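Local coordinates for hypothetical protein PH1136 (PDB 1IXL) that is of unknown function but has the hot-dog fold of the thioesterase superfamily and may hydrolyse acyl-CoA thioesters, at residues Pro20-Lys24 and Glu25-Glu29; Met38-Glu42 and Lys43-His47; Glu95-Lys99 and Lys100-Glu104. All coordinates share one frame; numbering follows the deposited sequence.

Interaction 1. Residues Pro20-Lys24 and Glu25-Glu29; sequences PILIK and EGYAE
L22 and K24 meet Y27 and E29 along one face of a tight beta hairpin, in which a type II beta turn from K24 to Y27 joins two strand segments running 174° apart. CD2 of L22 sits at the edge of the tyrosine ring, close to its plane, 4.0 Å from CD2 of Y27. K24 approaches the same ring obliquely with its hydrocarbon part, its CE 3.7 Å from CD2 of Y27. CG of this lysine lies between backbone N and carbonyl carbon (chi1 65°), and the chain, extended from there on, passes beside the ring. Further along the face the CB atoms of L22 and E29 are 4.0 Å apart.

Backbone bonds fix this register. N of K24 bonds to O of Y27 at 3.0 Å and 176°, and N of Y27 returns a bond to O of K24. G26 takes the third position of the type II turn, where glycine readily reaches the positive phi. At the other end lies a classic beta bulge: I21 and L22 both face E29. O of E29 is gripped twice, by N of I21 at 2.8 Å and by N of L22 at 3.2 Å, both donors reaching it from the same face of its carbonyl plane.

I23 and A28 point to the other face and rest on L61 of helix 48-63. A28 also shares backbone hydrogen bonding with A91 of strand 86-97, which joins the hairpin to the hot-dog sheet. On the Y27 face, K90 of that strand touches both Y27 and E29. With CG anti to the backbone N, the Y27 ring leans toward E29 and its hydroxyl hydrogen-bonds to the carboxylate; the modelled 2.4 Å from OH of Y27 to OE2 of E29 is doubtfully short.

Interaction 2. Residues Met38-Glu42 and Lys43-His47; sequences MKVDE and KGLVH
V40 and L45 are joined by a backbone bond across a loop that doubles back on itself, N of V40 lying 2.8 Å from O of L45. Next to it N of H47 donates to O of M38 at 2.9 Å and 173°, so the two chain runs are tied on both sides of the single bridge between K39 and V46. The far end closes through a type I beta turn from D41 to G44, with a longer bond of 3.3 Å from N of G44 to O of D41.

The D41 carboxylate turns back toward the following amides, its CG standing between backbone N and carbonyl carbon (chi1 57°). N of L45 meets OD2 of D41 at 3.1 Å on the syn side, 33° out of the carboxylate plane, while N of K43 adds a weak, strongly bent bond to that oxygen. A leucine in place of D41 would probably leave the amide of L45 without its acceptor and the turn less firmly held. E42 and K43, the turn's central residues, run alongside each other, a long salt bridge of 3.6 Å joining OE1 of E42 to NZ of K43.

The methyl of selenomethionine M38 lies against CG1 of V46, though CE is modelled too near SE for its distance to be trusted. V40 divides its branches: CG1 lies 3.3 Å from CB of H47, the side chains crossing at about a right angle, and CG2 meets CD2 of L45.

The K39 ammonium is paired with D36. The loop lies in the connection between strand 27-33 and helix 48-63, where G44 and V46 share backbone bonds with V83 and V81, and L45 packs on P80.

Interaction 3. Residues Glu95-Lys99 and Lys100-Glu104; sequences EDLGK and KKIVE
E95 and I102 run alongside each other on one face of the sheet, as a hydrogen-bonded antiparallel pair. With CG of E95 anti to the carbonyl carbon (chi1 -80°) and the chain extended, its carboxylate is carried over the isoleucine tip. CD1 of I102 is 3.3 Å from OE1 of E95 and almost equally far from CD and OE2, so the methyl meets the flat side of the carboxylate. The same methyl touches L97, CD1 of I102 to CD1 of L97 being 3.8 Å.

K100, on this face, bends at chi3 (89°), putting its CE 3.4 Å from CD1 of L97, closer than an ordinary carbon contact.

D96 and K101 form the opposite face. CG of D96 is anti to its own N, bringing the carboxylate alongside the lysine chain. OD1 of D96 accepts from N of G98 at 2.9 Å, an Asx turn that restrains the carboxylate's rotation. The charged ends come near without a salt bridge, OD2 of D96 lying 4.0 Å from NZ of K101. The course of K101 is doubtful, since its CE is modelled too close to O of G98; a long, weak ion pair links it to E65.

K101 and V103 touch helix 48-63 and bond through the backbone to strand 112-123. L97 to K100 is a type II' turn: N of L97 bonds to O of K100 at 2.8 Å, and N of K100 returns a weak bond to O of L97. It closes a beta hairpin, with a two-residue loop, of the hot-dog sheet wrapped around its helix.

How the interactions relate
Interactions 1 and 3 are both hairpins with two-residue loops in the one antiparallel sheet, their centres about 16 Å apart, and strand 27-33 of the first neighbours strand 86-97 of the second. Their turns differ, type II against type II', and so does burial: interaction 1 lies near the surface at an outermost strand, whereas interaction 3, inside the sheet order, is partly buried. Each sets one face against helix 48-63. Interaction 2 is a surface loop leading into that helix, its centre about 29 Å from that of interaction 1 and about 34 Å from that of interaction 3. Lacking regular strands, it leans more on a side-chain carboxylate accepting backbone amides.

Interaction 1. Residues Pro20-Lys24 and Glu25-Glu29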
loop_
_atom_site.group_PDB
_atom_site.type_symbol
_atom_site.label_atom_id
_atom_site.label_comp_id
_atom_site.label_asym_id
_atom_site.label_seq_id
_atom_site.Cartn_x
_atom_site.Cartn_y
_atom_site.Cartn_z
ATOM N N PRO A 20 -1.528 9.320 -1.095
ATOM C CA PRO A 20 -0.246 9.311 -0.382
ATOM C C PRO A 20 -0.174 10.579 0.472
ATOM O O PRO A 20 -0.555 11.652 0.005
ATOM C CB PRO A 20 0.788 9.310 -1.520
ATOM C CG PRO A 20 0.007 8.762 -2.724
ATOM C CD PRO A 20 -1.341 9.403 -2.551
ATOM N N ILE A 21 0.270 10.454 1.718
ATOM C CA ILE A 21 0.373 11.621 2.587
ATOM C C ILE A 21 1.822 11.833 2.977
ATOM O O ILE A 21 2.174 12.841 3.582
ATOM C CB ILE A 21 -0.514 11.483 3.872
ATOM C CG1 ILE A 21 -0.162 10.211 4.647
ATOM C CG2 ILE A 21 -1.972 11.457 3.483
ATOM C CD1 ILE A 21 -0.959 10.038 5.957
ATOM N N LEU A 22 2.675 10.877 2.628
ATOM C CA LEU A 22 4.088 11.016 2.942
ATOM C C LEU A 22 4.942 10.090 2.096
ATOM O O LEU A 22 4.672 8.889 2.008
ATOM C CB LEU A 22 4.342 10.726 4.431
ATOM C CG LEU A 22 5.724 11.109 4.998
ATOM C CD1 LEU A 22 5.654 11.087 6.524
ATOM C CD2 LEU A 22 6.800 10.142 4.519
ATOM N N ILE A 23 5.956 10.656 1.450
ATOM C CA ILE A 23 6.871 9.844 0.662
ATOM C C ILE A 23 8.278 10.375 0.889
ATOM O O ILE A 23 8.549 11.550 0.646
ATOM C CB ILE A 23 6.605 9.913 -0.863
ATOM C CG1 ILE A 23 5.143 9.582 -1.196
ATOM C CG2 ILE A 23 7.548 8.916 -1.586
ATOM C CD1 ILE A 23 4.797 9.723 -2.705
ATOM N N LYS A 24 9.165 9.517 1.369
ATOM C CA LYS A 24 10.542 9.906 1.570
ATOM C C LYS A 24 11.368 8.683 1.201
ATOM O O LYS A 24 10.806 7.630 0.864
ATOM C CB LYS A 24 10.793 10.296 3.027
ATOM C CG LYS A 24 10.641 9.181 4.031
ATOM C CD LYS A 24 10.955 9.696 5.419
ATOM C CE LYS A 24 10.968 8.588 6.446
ATOM N NZ LYS A 24 11.289 9.123 7.812
ATOM N N GLU A 25 12.689 8.815 1.278
ATOM C CA GLU A 25 13.593 7.714 0.959
ATOM C C GLU A 25 13.279 6.447 1.762
ATOM O O GLU A 25 13.316 6.451 2.998
ATOM C CB GLU A 25 15.032 8.126 1.252
ATOM C CG GLU A 25 16.058 6.996 1.124
ATOM C CD GLU A 25 16.249 6.529 -0.304
ATOM O OE1 GLU A 25 15.737 7.199 -1.227
ATOM O OE2 GLU A 25 16.924 5.493 -0.496
ATOM N N GLY A 26 12.946 5.381 1.039
ATOM C CA GLY A 26 12.657 4.094 1.653
ATOM C C GLY A 26 11.421 3.962 2.522
ATOM O O GLY A 26 11.263 2.941 3.202
ATOM N N TYR A 27 10.527 4.948 2.475
ATOM C CA TYR A 27 9.337 4.910 3.327
ATOM C C TYR A 27 8.171 5.726 2.761
ATOM O O TYR A 27 8.361 6.787 2.161
ATOM C CB TYR A 27 9.730 5.432 4.712
ATOM C CG TYR A 27 8.628 5.443 5.752
ATOM C CD1 TYR A 27 8.353 4.308 6.511
ATOM C CD2 TYR A 27 7.844 6.582 5.957
ATOM C CE1 TYR A 27 7.327 4.297 7.444
ATOM C CE2 TYR A 27 6.805 6.577 6.896
ATOM C CZ TYR A 27 6.559 5.428 7.631
ATOM O OH TYR A 27 5.552 5.402 8.570
ATOM N N ALA A 28 6.953 5.223 2.937
ATOM C CA ALA A 28 5.784 5.950 2.445
ATOM C C ALA A 28 4.549 5.654 3.283
ATOM O O ALA A 28 4.453 4.606 3.917
ATOM C CB ALA A 28 5.514 5.604 1.000
ATOM N N GLU A 29 3.626 6.612 3.290
ATOM C CA GLU A 29 2.379 6.482 4.021
ATOM C C GLU A 29 1.261 6.917 3.092
ATOM O O GLU A 29 1.354 7.951 2.416
ATOM C CB GLU A 29 2.389 7.338 5.295
ATOM C CG GLU A 29 3.392 6.861 6.345
ATOM C CD GLU A 29 3.299 7.647 7.642
ATOM O OE1 GLU A 29 2.432 8.553 7.729
ATOM O OE2 GLU A 29 4.085 7.352 8.573
#

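Interaction 2. Residues Met38-Glu42 and Lys43-His47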
loop_
_atom_site.group_PDB
_atom_site.type_symbol
_atom_site.label_atom_id
_atom_site.label_comp_id
_atom_site.label_asym_id
_atom_site.label_seq_id
_atom_site.Cartn_x
_atom_site.Cartn_y
_atom_site.Cartn_z
HETATM N N MSE A 38 -17.198 -0.681 -1.235
HETATM C CA MSE A 38 -16.172 -1.637 -0.795
HETATM C C MSE A 38 -16.727 -2.738 0.114
HETATM O O MSE A 38 -15.997 -3.657 0.490
HETATM C CB MSE A 38 -15.064 -0.885 -0.021
HETATM C CG MSE A 38 -14.116 -0.065 -0.867
HETATM SE SE MSE A 38 -12.918 0.950 0.095
HETATM C CE MSE A 38 -12.324 -0.056 1.116
ATOM N N LYS A 39 -18.001 -2.633 0.486
ATOM C CA LYS A 39 -18.620 -3.611 1.369
ATOM C C LYS A 39 -18.911 -4.957 0.713
ATOM O O LYS A 39 -19.060 -5.050 -0.493
ATOM C CB LYS A 39 -19.925 -3.051 1.949
ATOM C CG LYS A 39 -21.080 -3.014 0.968
ATOM C CD LYS A 39 -22.301 -2.334 1.582
ATOM C CE LYS A 39 -23.440 -2.252 0.581
ATOM N NZ LYS A 39 -22.975 -1.674 -0.708
ATOM N N VAL A 40 -18.991 -6.007 1.521
ATOM C CA VAL A 40 -19.304 -7.327 0.995
ATOM C C VAL A 40 -20.625 -7.856 1.560
ATOM O O VAL A 40 -21.137 -8.850 1.086
ATOM C CB VAL A 40 -18.177 -8.356 1.293
ATOM C CG1 VAL A 40 -16.853 -7.848 0.724
ATOM C CG2 VAL A 40 -18.067 -8.622 2.785
ATOM N N ASP A 41 -21.186 -7.175 2.553
ATOM C CA ASP A 41 -22.455 -7.626 3.160
ATOM C C ASP A 41 -23.180 -6.452 3.794
ATOM O O ASP A 41 -22.677 -5.325 3.759
ATOM C CB ASP A 41 -22.188 -8.715 4.208
ATOM C CG ASP A 41 -21.236 -8.261 5.301
ATOM O OD1 ASP A 41 -20.446 -9.104 5.778
ATOM O OD2 ASP A 41 -21.282 -7.076 5.698
ATOM N N GLU A 42 -24.353 -6.715 4.369
ATOM C CA GLU A 42 -25.163 -5.661 4.990
ATOM C C GLU A 42 -24.603 -5.144 6.303
ATOM O O GLU A 42 -25.025 -4.095 6.786
ATOM C CB GLU A 42 -26.598 -6.142 5.240
ATOM C CG GLU A 42 -26.864 -7.599 4.919
ATOM C CD GLU A 42 -28.044 -8.169 5.704
ATOM O OE1 GLU A 42 -27.865 -8.512 6.899
ATOM O OE2 GLU A 42 -29.152 -8.266 5.128
ATOM N N LYS A 43 -23.667 -5.881 6.891
ATOM C CA LYS A 43 -23.075 -5.456 8.146
ATOM C C LYS A 43 -21.985 -4.416 7.922
ATOM O O LYS A 43 -21.433 -3.863 8.877
ATOM C CB LYS A 43 -22.514 -6.656 8.914
ATOM C CG LYS A 43 -23.578 -7.566 9.528
ATOM C CD LYS A 43 -24.526 -8.141 8.484
ATOM C CE LYS A 43 -25.551 -9.072 9.122
ATOM N NZ LYS A 43 -26.325 -8.373 10.191
ATOM N N GLY A 44 -21.670 -4.162 6.655
ATOM C CA GLY A 44 -20.674 -3.156 6.331
ATOM C C GLY A 44 -19.235 -3.638 6.299
ATOM O O GLY A 44 -18.316 -2.829 6.353
ATOM N N LEU A 45 -19.034 -4.947 6.218
ATOM C CA LEU A 45 -17.688 -5.487 6.183
ATOM C C LEU A 45 -17.006 -5.108 4.862
ATOM O O LEU A 45 -17.542 -5.350 3.784
ATOM C CB LEU A 45 -17.725 -7.011 6.359
ATOM C CG LEU A 45 -16.410 -7.789 6.275
ATOM C CD1 LEU A 45 -15.469 -7.353 7.405
ATOM C CD2 LEU A 45 -16.707 -9.288 6.375
ATOM N N VAL A 46 -15.840 -4.475 4.967
ATOM C CA VAL A 46 -15.070 -4.069 3.798
ATOM C C VAL A 46 -14.245 -5.234 3.252
ATOM O O VAL A 46 -13.585 -5.958 3.990
ATOM C CB VAL A 46 -14.125 -2.892 4.138
ATOM C CG1 VAL A 46 -13.195 -2.599 2.933
ATOM C CG2 VAL A 46 -14.960 -1.651 4.470
ATOM N N HIS A 47 -14.289 -5.418 1.944
ATOM C CA HIS A 47 -13.538 -6.505 1.334
ATOM C C HIS A 47 -12.037 -6.305 1.530
ATOM O O HIS A 47 -11.517 -5.212 1.315
ATOM C CB HIS A 47 -13.879 -6.587 -0.159
ATOM C CG HIS A 47 -13.347 -7.814 -0.825
ATOM N ND1 HIS A 47 -13.511 -9.075 -0.302
ATOM C CD2 HIS A 47 -12.666 -7.971 -1.987
ATOM C CE1 HIS A 47 -12.954 -9.960 -1.114
ATOM N NE2 HIS A 47 -12.433 -9.311 -2.143
#

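Interaction 3. Residues Glu95-Lys99 and Lys100-Glu104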
loop_
_atom_site.group_PDB
_atom_site.type_symbol
_atom_site.label_atom_id
_atom_site.label_comp_id
_atom_site.label_asym_id
_atom_site.label_seq_id
_atom_site.Cartn_x
_atom_site.Cartn_y
_atom_site.Cartn_z
ATOM N N GLU A 95 14.644 -4.629 3.343
ATOM C CA GLU A 95 15.775 -5.323 2.747
ATOM C C GLU A 95 15.962 -4.826 1.336
ATOM O O GLU A 95 15.042 -4.875 0.517
ATOM C CB GLU A 95 15.552 -6.837 2.700
ATOM C CG GLU A 95 15.822 -7.564 3.996
ATOM C CD GLU A 95 15.593 -9.064 3.871
ATOM O OE1 GLU A 95 16.317 -9.718 3.089
ATOM O OE2 GLU A 95 14.685 -9.577 4.553
ATOM N N ASP A 96 17.148 -4.320 1.038
ATOM C CA ASP A 96 17.400 -3.856 -0.313
ATOM C C ASP A 96 18.332 -4.862 -0.961
ATOM O O ASP A 96 19.506 -4.954 -0.606
ATOM C CB ASP A 96 18.050 -2.479 -0.312
ATOM C CG ASP A 96 18.135 -1.894 -1.703
ATOM O OD1 ASP A 96 18.710 -2.564 -2.595
ATOM O OD2 ASP A 96 17.614 -0.774 -1.907
ATOM N N LEU A 97 17.797 -5.617 -1.909
ATOM C CA LEU A 97 18.564 -6.639 -2.602
ATOM C C LEU A 97 18.773 -6.199 -4.049
ATOM O O LEU A 97 18.539 -6.954 -4.992
ATOM C CB LEU A 97 17.799 -7.967 -2.526
ATOM C CG LEU A 97 17.386 -8.277 -1.081
ATOM C CD1 LEU A 97 16.378 -9.409 -1.038
ATOM C CD2 LEU A 97 18.626 -8.621 -0.261
ATOM N N GLY A 98 19.230 -4.961 -4.206
ATOM C CA GLY A 98 19.450 -4.410 -5.525
ATOM C C GLY A 98 18.126 -4.112 -6.205
ATOM O O GLY A 98 17.358 -3.272 -5.742
ATOM N N LYS A 99 17.852 -4.819 -7.295
ATOM C CA LYS A 99 16.627 -4.627 -8.050
ATOM C C LYS A 99 15.418 -5.205 -7.338
ATOM O O LYS A 99 14.288 -4.909 -7.703
ATOM C CB LYS A 99 16.756 -5.238 -9.446
ATOM C CG LYS A 99 17.409 -6.619 -9.507
ATOM C CD LYS A 99 18.879 -6.622 -9.047
ATOM C CE LYS A 99 19.662 -7.765 -9.683
ATOM N NZ LYS A 99 18.902 -9.049 -9.700
ATOM N N LYS A 100 15.656 -6.045 -6.337
ATOM C CA LYS A 100 14.556 -6.603 -5.568
ATOM C C LYS A 100 14.565 -5.908 -4.222
ATOM O O LYS A 100 15.628 -5.739 -3.604
ATOM C CB LYS A 100 14.694 -8.113 -5.347
ATOM C CG LYS A 100 13.433 -8.697 -4.677
ATOM C CD LYS A 100 13.450 -10.216 -4.489
ATOM C CE LYS A 100 14.067 -10.608 -3.153
ATOM N NZ LYS A 100 13.914 -12.057 -2.851
ATOM N N LYS A 101 13.375 -5.514 -3.769
ATOM C CA LYS A 101 13.207 -4.825 -2.502
ATOM C C LYS A 101 12.147 -5.532 -1.652
ATOM O O LYS A 101 11.083 -5.871 -2.150
ATOM C CB LYS A 101 12.751 -3.393 -2.770
ATOM C CG LYS A 101 13.555 -2.674 -3.857
ATOM C CD LYS A 101 14.929 -2.275 -3.344
ATOM C CE LYS A 101 15.701 -1.437 -4.365
ATOM N NZ LYS A 101 14.933 -0.257 -4.847
ATOM N N ILE A 102 12.447 -5.781 -0.384
ATOM C CA ILE A 102 11.467 -6.410 0.501
ATOM C C ILE A 102 10.898 -5.261 1.336
ATOM O O ILE A 102 11.631 -4.550 2.016
ATOM C CB ILE A 102 12.110 -7.472 1.406
ATOM C CG1 ILE A 102 12.664 -8.611 0.548
ATOM C CG2 ILE A 102 11.078 -8.038 2.372
ATOM C CD1 ILE A 102 13.462 -9.663 1.349
ATOM N N VAL A 103 9.590 -5.063 1.261
ATOM C CA VAL A 103 8.959 -3.959 1.972
ATOM C C VAL A 103 7.961 -4.496 2.979
ATOM O O VAL A 103 7.153 -5.356 2.652
ATOM C CB VAL A 103 8.220 -3.062 0.975
ATOM C CG1 VAL A 103 7.550 -1.902 1.693
ATOM C CG2 VAL A 103 9.210 -2.570 -0.086
ATOM N N GLU A 104 8.031 -4.009 4.208
ATOM C CA GLU A 104 7.084 -4.450 5.216
ATOM C C GLU A 104 6.005 -3.375 5.245
ATOM O O GLU A 104 6.304 -2.184 5.143
ATOM C CB GLU A 104 7.759 -4.560 6.587
ATOM C CG GLU A 104 6.791 -4.923 7.708
ATOM C CD GLU A 104 7.498 -5.237 9.013
ATOM O OE1 GLU A 104 8.378 -4.437 9.413
ATOM O OE2 GLU A 104 7.173 -6.278 9.634
#